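PDB 6XHH: JSC1_58120g3 from [Leptolyngbya] sp. JSC-1, which binds a verdin-type linear tetrapyrrole in a GAF domain and probably acts as a far-red-sensing cyanobacteriochrome photoreceptor. Local coordinates for residues Val126-Ala130 with Ser150-Trp155. Numbering follows the deposited sequence.
Sequences VKSCA and SAPRHW. With EDO (1,2-ethanediol), chain E.
Residues 126-130 enter strand 128-136, with Ser-128 to Ala-130 extended and Lys-127 turned to phi/psi -116/-6; Lys-127 and Ser-128 both face Gln-148, a classic beta bulge. Residues 150-155, largely extended but outside any regular strand, run roughly alongside, 28° apart end to end. The CA atoms of Ser-128 and Pro-152 lie 5.1 Å apart, those of Ala-130 and Trp-155 7.2 Å, so the segments spread toward Trp-155 and the loop gains one residue on the strand. The aliphatic part of Lys-127 packs on the loop backbone, its CD 3.6 Å from Ser-150 C; NZ turns (chi4 p) to hydrogen-bond Asn-149 O. Ser-128 (chi1 t) places OG 2.8 Å from Trp-155 NE1, and both atoms hydrogen-bond Val-89 O. Trp-155 (chi1 m, chi2 101°) offers a ring face to Ala-130: CB stands 3.8 Å from the six-membered-ring centroid, 18° off its normal, a CH-pi contact. Arg-153 leaves sideways and extends outward; NE donates to 1,2-ethanediol O1 (3.1 Å), NH1 salt-bridges Glu-159, and NH2 hydrogen-bonds Phe-33 O. Cys-129 CB points away from the loop, its side chain about 5 Å from the bound bilin. The GAF-domain loop before helix 157-178 thus packs against strand 128-136 and edge strand 87-89 of the six-stranded antiparallel sheet.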
ATOM      1  N   VAL A 126      11.372  -5.374   3.762  1.00 14.05           N
ATOM      2  CA  VAL A 126      10.527  -5.591   2.587  1.00 13.60           C
ATOM      3  C   VAL A 126      11.375  -6.174   1.458  1.00 12.98           C
ATOM      4  O   VAL A 126      12.472  -5.677   1.190  1.00 15.57           O
ATOM      5  CB  VAL A 126       9.861  -4.271   2.145  1.00 12.40           C
ATOM      6  CG1 VAL A 126       9.091  -4.449   0.827  1.00 14.21           C
ATOM      7  CG2 VAL A 126       8.940  -3.709   3.233  1.00 11.60           C
ATOM      8  N   LYS A 127      10.867  -7.221   0.778  1.00 13.00           N
ATOM      9  CA  LYS A 127      11.486  -7.738  -0.443  1.00 10.23           C
ATOM     10  C   LYS A 127      10.615  -7.586  -1.686  1.00 12.58           C
ATOM     11  O   LYS A 127      11.092  -7.851  -2.798  1.00 12.90           O
ATOM     12  CB  LYS A 127      11.854  -9.220  -0.279  1.00 15.16           C
ATOM     13  CG  LYS A 127      13.128  -9.439   0.537  1.00 17.30           C
ATOM     14  CD  LYS A 127      13.539 -10.903   0.486  1.00 20.86           C
ATOM     15  CE  LYS A 127      14.800 -11.140   1.299  1.00 28.76           C
ATOM     16  NZ  LYS A 127      14.614 -10.671   2.698  1.00 36.90           N
ATOM     17  N   SER A 128       9.375  -7.135  -1.532  1.00 10.16           N
ATOM     18  CA  SER A 128       8.402  -7.048  -2.610  1.00 11.70           C
ATOM     19  C   SER A 128       7.306  -6.107  -2.128  1.00 11.06           C
ATOM     20  O   SER A 128       6.923  -6.178  -0.965  1.00 11.06           O
ATOM     21  CB  SER A 128       7.847  -8.444  -2.921  1.00 12.13           C
ATOM     22  OG  SER A 128       6.734  -8.400  -3.805  1.00 11.93           O
ATOM     23  N   CYS A 129       6.823  -5.208  -2.991  1.00 10.84           N
ATOM     24  CA  CYS A 129       5.810  -4.278  -2.496  1.00 10.87           C
ATOM     25  C   CYS A 129       4.845  -3.883  -3.602  1.00 12.32           C
ATOM     26  O   CYS A 129       5.257  -3.624  -4.735  1.00 11.87           O
ATOM     27  CB  CYS A 129       6.423  -2.991  -1.908  1.00 10.36           C
ATOM     28  SG  CYS A 129       7.542  -2.071  -3.033  1.00 13.73           S
ATOM     29  N   ALA A 130       3.562  -3.815  -3.246  1.00  9.98           N
ATOM     30  CA  ALA A 130       2.525  -3.218  -4.084  1.00 10.81           C
ATOM     31  C   ALA A 130       1.894  -2.110  -3.256  1.00 12.74           C
ATOM     32  O   ALA A 130       1.393  -2.377  -2.160  1.00 11.84           O
ATOM     33  CB  ALA A 130       1.481  -4.252  -4.527  1.00 11.78           C
ATOM     34  N   SER A 150       9.976 -12.235   3.083  1.00 14.43           N
ATOM     35  CA  SER A 150      10.933 -13.328   3.006  1.00 16.77           C
ATOM     36  C   SER A 150      11.401 -13.636   1.590  1.00 18.14           C
ATOM     37  O   SER A 150      12.425 -14.310   1.439  1.00 18.88           O
ATOM     38  CB  SER A 150      10.320 -14.582   3.641  1.00 16.57           C
ATOM     39  OG  SER A 150       9.168 -14.985   2.932  1.00 20.44           O
ATOM     40  N   ALA A 151      10.714 -13.136   0.571  1.00 14.68           N
ATOM     41  CA  ALA A 151      10.939 -13.555  -0.807  1.00 16.98           C
ATOM     42  C   ALA A 151      10.261 -12.544  -1.724  1.00 16.13           C
ATOM     43  O   ALA A 151       9.353 -11.839  -1.301  1.00 15.61           O
ATOM     44  CB  ALA A 151      10.367 -14.958  -1.058  1.00 16.79           C
ATOM     45  N   PRO A 152      10.687 -12.482  -2.989  1.00 12.40           N
ATOM     46  CA  PRO A 152       9.891 -11.774  -3.999  1.00 14.83           C
ATOM     47  C   PRO A 152       8.523 -12.415  -4.153  1.00 13.33           C
ATOM     48  O   PRO A 152       8.298 -13.578  -3.811  1.00 17.15           O
ATOM     49  CB  PRO A 152      10.715 -11.936  -5.288  1.00 15.58           C
ATOM     50  CG  PRO A 152      12.085 -12.330  -4.838  1.00 18.15           C
ATOM     51  CD  PRO A 152      11.913 -13.064  -3.557  1.00 14.51           C
ATOM     52  N   ARG A 153       7.596 -11.644  -4.708  1.00 14.22           N
ATOM     53  CA  ARG A 153       6.278 -12.172  -5.006  1.00 14.32           C
ATOM     54  C   ARG A 153       5.759 -11.432  -6.218  1.00 16.01           C
ATOM     55  O   ARG A 153       5.931 -10.216  -6.312  1.00 16.21           O
ATOM     56  CB  ARG A 153       5.317 -11.991  -3.837  1.00 14.87           C
ATOM     57  CG  ARG A 153       3.941 -12.587  -4.080  1.00 18.82           C
ATOM     58  CD  ARG A 153       2.933 -11.791  -3.321  1.00 17.98           C
ATOM     59  NE  ARG A 153       1.630 -12.433  -3.149  1.00 14.88           N
ATOM     60  CZ  ARG A 153       0.590 -12.251  -3.951  1.00 14.17           C
ATOM     61  NH1 ARG A 153       0.709 -11.512  -5.044  1.00 15.88           N
ATOM     62  NH2 ARG A 153      -0.565 -12.833  -3.667  1.00 15.45           N
ATOM     63  N   HIS A 154       5.155 -12.170  -7.142  1.00 14.62           N
ATOM     64  CA  HIS A 154       4.622 -11.564  -8.349  1.00 14.22           C
ATOM     65  C   HIS A 154       3.272 -10.926  -8.057  1.00 16.20           C
ATOM     66  O   HIS A 154       2.392 -11.568  -7.481  1.00 14.34           O
ATOM     67  CB  HIS A 154       4.480 -12.620  -9.443  1.00 16.83           C
ATOM     68  CG  HIS A 154       3.749 -12.136 -10.644  1.00 12.13           C
ATOM     69  ND1 HIS A 154       4.194 -11.075 -11.404  1.00 16.95           N
ATOM     70  CD2 HIS A 154       2.625 -12.583 -11.243  1.00 16.18           C
ATOM     71  CE1 HIS A 154       3.356 -10.876 -12.407  1.00 14.69           C
ATOM     72  NE2 HIS A 154       2.395 -11.776 -12.331  1.00 20.28           N
ATOM     73  N   TRP A 155       3.114  -9.660  -8.446  1.00 13.76           N
ATOM     74  CA  TRP A 155       1.842  -8.954  -8.341  1.00 12.00           C
ATOM     75  C   TRP A 155       1.172  -8.911  -9.706  1.00 13.02           C
ATOM     76  O   TRP A 155       1.786  -8.471 -10.680  1.00 15.19           O
ATOM     77  CB  TRP A 155       2.036  -7.523  -7.816  1.00 12.50           C
ATOM     78  CG  TRP A 155       2.852  -7.434  -6.553  1.00 11.18           C
ATOM     79  CD1 TRP A 155       4.181  -7.089  -6.457  1.00 12.83           C
ATOM     80  CD2 TRP A 155       2.421  -7.730  -5.214  1.00 14.58           C
ATOM     81  NE1 TRP A 155       4.595  -7.141  -5.140  1.00 12.75           N
ATOM     82  CE2 TRP A 155       3.535  -7.533  -4.358  1.00 10.75           C
ATOM     83  CE3 TRP A 155       1.208  -8.143  -4.655  1.00 15.01           C
ATOM     84  CZ2 TRP A 155       3.464  -7.727  -2.967  1.00 13.32           C
ATOM     85  CZ3 TRP A 155       1.139  -8.332  -3.267  1.00 16.16           C
ATOM     86  CH2 TRP A 155       2.270  -8.119  -2.442  1.00 11.04           C
TER
HETATM   87  C1  EDO E 803       2.166 -15.817  -2.372  1.00 24.68           C
HETATM   88  O1  EDO E 803       1.440 -15.015  -1.427  1.00 18.10           O
HETATM   89  C2  EDO E 803       3.009 -16.863  -1.640  1.00 18.44           C
HETATM   90  O2  EDO E 803       2.201 -17.477  -0.622  1.00 28.11           O